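Local coordinates for probable thiosulfate sulfurtransferase (Thermus thermophilus, PDB 2EG4), which probably transfers sulfur from thiosulfate to cyanide and binds a zinc ion, at residues A[121-124]-A[125-129]; A[219-223]-A[224-228]. All coordinates share one frame; numbering follows the deposited sequence.

Contact 1. Residues A[121-124]-A[125-129]; sequences WLLT and ADEAA
Thr124 and Glu127 exchange hydrogen bonds between side chain and backbone in both directions where the chain turns from an extended approach into helix 125-129. In one direction, the Thr124 hydroxyl oxygen OG1 accepts from Glu127 N at 3.2 Å. In the other, Glu127 reaches back with OE1 to take the N-H of Thr124, the two atoms 2.8 Å apart. That donor stands above the carboxylate, about 35° out of its plane. Thr124 OG1 lies between the backbone N and the carbonyl carbon (chi1 55°), which turns the hydroxyl to the helix side; its methyl CG2, anti to the carbonyl carbon, rests 3.7 Å from Glu127 OE1.

Such a reciprocal pair is a capping box, with Thr124 as the N-cap: two amides that lack a helical carbonyl ahead of them find side-chain acceptors instead. Behind it the ordinary helical ladder starts, Ala128 N donating to Thr124 O at 2.8 Å.

Charge and water add to the hold on Glu127. A water lies within hydrogen-bonding distance of both Glu127 OE1 and Leu122 O. OE1 also pairs with Arg212, while OE2 forms a salt bridge with Arg119; with two arginines at its oxygens, the carboxylate is likely to stay ionised. Shortening this side chain to that of an alanine would remove the carboxylate, and is likely to leave Arg119 and Arg212 without this partner and the Thr124 amide without its acceptor.

The apolar part of the contact belongs to Leu123. Its CD2 lies 3.8 Å from Glu127 CB, against the aliphatic start of the glutamate, the two side chains crossing at a slant, and CD1 approaches Ala128 CB more loosely at 4.4 Å. Tyr214 touches the side chains of Leu123, Ala125 and Ala128.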
# COMPACT_ATOMS: atom_id res chain seq x y z
N TRP A 121 -7.80 -3.76 -7.29
CA TRP A 121 -6.64 -3.01 -6.80
C TRP A 121 -5.39 -3.88 -6.70
O TRP A 121 -4.26 -3.40 -6.62
CB TRP A 121 -6.93 -2.49 -5.40
CG TRP A 121 -7.65 -1.19 -5.34
CD1 TRP A 121 -8.54 -0.70 -6.25
CD2 TRP A 121 -7.53 -0.20 -4.31
NE1 TRP A 121 -8.98 0.55 -5.85
CE2 TRP A 121 -8.38 0.88 -4.67
CE3 TRP A 121 -6.79 -0.12 -3.12
CZ2 TRP A 121 -8.50 2.03 -3.88
CZ3 TRP A 121 -6.91 1.02 -2.33
CH2 TRP A 121 -7.77 2.08 -2.71
N LEU A 122 -5.61 -5.18 -6.68
CA LEU A 122 -4.55 -6.13 -6.44
C LEU A 122 -4.06 -7.00 -7.59
O LEU A 122 -4.78 -7.25 -8.54
CB LEU A 122 -5.05 -7.07 -5.33
CG LEU A 122 -4.27 -8.29 -4.87
CD1 LEU A 122 -3.10 -7.84 -4.02
CD2 LEU A 122 -5.21 -9.21 -4.06
N LEU A 123 -2.82 -7.44 -7.46
CA LEU A 123 -2.23 -8.44 -8.35
C LEU A 123 -1.78 -9.62 -7.46
O LEU A 123 -1.04 -9.43 -6.49
CB LEU A 123 -0.98 -7.93 -9.05
CG LEU A 123 -1.16 -6.97 -10.20
CD1 LEU A 123 0.22 -6.58 -10.71
CD2 LEU A 123 -1.99 -7.61 -11.30
N THR A 124 -2.21 -10.83 -7.78
CA THR A 124 -1.75 -12.00 -7.07
C THR A 124 -0.50 -12.37 -7.88
O THR A 124 -0.27 -11.78 -8.94
CB THR A 124 -2.73 -13.17 -7.20
OG1 THR A 124 -2.97 -13.42 -8.59
CG2 THR A 124 -4.07 -12.85 -6.51
N ALA A 125 0.28 -13.34 -7.40
CA ALA A 125 1.50 -13.77 -8.10
C ALA A 125 1.16 -14.22 -9.50
O ALA A 125 1.84 -13.89 -10.46
CB ALA A 125 2.19 -14.90 -7.37
N ASP A 126 0.09 -15.01 -9.62
CA ASP A 126 -0.31 -15.48 -10.94
C ASP A 126 -0.66 -14.34 -11.88
O ASP A 126 -0.34 -14.38 -13.08
CB ASP A 126 -1.49 -16.43 -10.79
CG ASP A 126 -1.05 -17.85 -10.64
OD1 ASP A 126 -1.08 -18.58 -11.66
OD2 ASP A 126 -0.64 -18.23 -9.52
N GLU A 127 -1.32 -13.32 -11.36
CA GLU A 127 -1.70 -12.19 -12.18
C GLU A 127 -0.46 -11.37 -12.54
O GLU A 127 -0.33 -10.89 -13.66
CB GLU A 127 -2.74 -11.32 -11.46
CG GLU A 127 -4.09 -12.04 -11.33
CD GLU A 127 -5.00 -11.44 -10.28
OE1 GLU A 127 -4.50 -10.65 -9.44
OE2 GLU A 127 -6.20 -11.78 -10.28
N ALA A 128 0.46 -11.25 -11.60
CA ALA A 128 1.69 -10.50 -11.86
C ALA A 128 2.50 -11.20 -12.95
O ALA A 128 3.04 -10.54 -13.85
CB ALA A 128 2.52 -10.36 -10.59
N ALA A 129 2.57 -12.53 -12.86
CA ALA A 129 3.33 -13.35 -13.81
C ALA A 129 2.86 -13.20 -15.25
O ALA A 129 3.62 -13.42 -16.18
CB ALA A 129 3.22 -14.81 -13.40
O HOH W 1 -6.50 -9.51 -7.87

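Contact 2. Residues A[219-223]-A[224-228]. With ZN (zinc ion), chain C.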
# COMPACT_ATOMS: atom_id res chain seq x y z
N HIS A 219 9.02 -10.99 -2.03
CA HIS A 219 9.12 -11.97 -0.95
C HIS A 219 8.28 -13.20 -1.30
O HIS A 219 8.78 -14.33 -1.27
CB HIS A 219 8.65 -11.37 0.39
CG HIS A 219 8.90 -12.27 1.56
ND1 HIS A 219 10.09 -12.26 2.27
CD2 HIS A 219 8.14 -13.23 2.13
CE1 HIS A 219 10.05 -13.18 3.22
NE2 HIS A 219 8.87 -13.78 3.15
N GLU A 220 7.02 -13.00 -1.67
CA GLU A 220 6.18 -14.14 -2.00
C GLU A 220 6.71 -14.86 -3.24
O GLU A 220 6.79 -16.08 -3.26
CB GLU A 220 4.75 -13.71 -2.28
CG GLU A 220 3.90 -14.89 -2.69
CD GLU A 220 2.54 -14.48 -3.15
OE1 GLU A 220 2.43 -13.50 -3.93
OE2 GLU A 220 1.56 -15.15 -2.75
N TRP A 221 7.10 -14.08 -4.24
CA TRP A 221 7.59 -14.65 -5.50
C TRP A 221 8.72 -15.64 -5.25
O TRP A 221 8.74 -16.73 -5.83
CB TRP A 221 8.04 -13.52 -6.44
CG TRP A 221 8.38 -13.98 -7.86
CD1 TRP A 221 9.59 -14.42 -8.33
CD2 TRP A 221 7.48 -14.03 -8.98
NE1 TRP A 221 9.50 -14.74 -9.67
CE2 TRP A 221 8.22 -14.51 -10.10
CE3 TRP A 221 6.13 -13.72 -9.15
CZ2 TRP A 221 7.64 -14.69 -11.37
CZ3 TRP A 221 5.55 -13.89 -10.41
CH2 TRP A 221 6.31 -14.37 -11.50
N LEU A 222 9.65 -15.28 -4.38
CA LEU A 222 10.77 -16.17 -4.07
C LEU A 222 10.34 -17.35 -3.19
O LEU A 222 10.80 -18.46 -3.39
CB LEU A 222 11.89 -15.39 -3.38
CG LEU A 222 12.65 -14.41 -4.29
CD1 LEU A 222 13.65 -13.59 -3.48
CD2 LEU A 222 13.37 -15.19 -5.41
N GLN A 223 9.46 -17.12 -2.23
CA GLN A 223 9.01 -18.23 -1.39
C GLN A 223 8.35 -19.31 -2.24
O GLN A 223 8.48 -20.50 -1.97
CB GLN A 223 8.03 -17.73 -0.32
CG GLN A 223 8.72 -16.96 0.81
CD GLN A 223 9.86 -17.76 1.44
OE1 GLN A 223 9.69 -18.93 1.80
NE2 GLN A 223 11.03 -17.13 1.59
N GLU A 224 7.66 -18.89 -3.29
CA GLU A 224 6.96 -19.80 -4.19
C GLU A 224 7.90 -20.54 -5.16
O GLU A 224 7.49 -21.50 -5.79
CB GLU A 224 5.91 -19.04 -5.00
CG GLU A 224 4.67 -18.64 -4.20
CD GLU A 224 3.83 -19.85 -3.85
OE1 GLU A 224 3.59 -20.68 -4.74
OE2 GLU A 224 3.40 -19.97 -2.68
N GLY A 225 9.13 -20.07 -5.28
CA GLY A 225 10.08 -20.72 -6.17
C GLY A 225 9.91 -20.39 -7.64
O GLY A 225 10.35 -21.14 -8.52
N LEU A 226 9.25 -19.27 -7.92
CA LEU A 226 9.00 -18.84 -9.30
C LEU A 226 10.30 -18.32 -9.91
O LEU A 226 11.20 -17.89 -9.20
CB LEU A 226 7.92 -17.76 -9.29
CG LEU A 226 6.61 -18.38 -8.80
CD1 LEU A 226 5.62 -17.29 -8.39
CD2 LEU A 226 6.02 -19.23 -9.92
N PRO A 227 10.41 -18.36 -11.25
CA PRO A 227 11.59 -17.91 -12.00
C PRO A 227 12.01 -16.47 -11.72
O PRO A 227 11.17 -15.58 -11.62
CB PRO A 227 11.18 -18.11 -13.46
CG PRO A 227 10.06 -19.13 -13.40
CD PRO A 227 9.31 -18.72 -12.17
N THR A 228 13.31 -16.24 -11.60
CA THR A 228 13.80 -14.89 -11.37
C THR A 228 15.07 -14.60 -12.15
O THR A 228 15.78 -15.51 -12.57
CB THR A 228 14.07 -14.60 -9.87
OG1 THR A 228 15.18 -15.38 -9.41
CG2 THR A 228 12.83 -14.96 -9.04
ZN ZN C . 11.89 -11.14 1.98
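Trp221 lies against the chain that follows its own helix, meeting Leu226 with a ring face and Pro227 and Thr228 with an edge. Over the face, Leu226 CB makes a CH-pi contact with the five-membered ring, 3.5 Å from its centroid and 19° off the normal, while CD1 extends across the six-membered ring to within 3.7 Å of Trp221 CE3. At the edge, Trp221 NE1 donates to Pro227 O at 2.7 Å; the oxygen sits almost exactly in the indole plane, although the N-H comes in from above the plane of that carbonyl. Next to it, also at the edge, Thr228 CG2 is 3.4 Å from Trp221 CD1. This methyl also touches Leu222 CD2 at 3.7 Å, so it contacts both side chains.

Although the CB bond of Trp221 points away from the following chain, CG anti to the backbone N (chi1 -171°) brings the ring back against it. Gly225 leaves helical geometry with a positive phi, 78°, where the chain turns back. Gly225 N donates to Leu222 O at 3.0 Å, and Leu226 N makes a weak bond to Trp221 O. One step earlier, Glu224 N still bonds to Glu220 O in the helical manner, and the two glutamate side chains run alongside each other. Their carboxylates part company for different partners, that of Glu220 to Tyr214 and Leu38 N, that of Glu224 to Arg37.

At the other end of the segment, His219 ND1 binds the zinc ion at 2.1 Å, with Cys151, Cys152 and His192 completing the site. Helix 217-223 thus carries a zinc ligand and ends in a Schellman motif, with a glycine in the left-handed position.

How the contacts relate
Contacts 1 and 2 lie about 13 Å apart, centre to centre, and show two ways of finishing a helix: side chains capping the start of 125-129, and backbone bonds with a glycine at the end of 217-223. The two helices pack directly on each other, with Tyr214 common to both contacts. Trp221 CH2 touches Ala129 CB at 3.7 Å, Trp221 CZ3 meets Ala125 O at the same separation, and Glu220 OE1 stands near Ala125 CB. The zinc site belongs to contact 2 through His219; from the metal to the Ala125 side chain is about 14 Å, so contact 1 borders the helix bearing that ligand, not the metal.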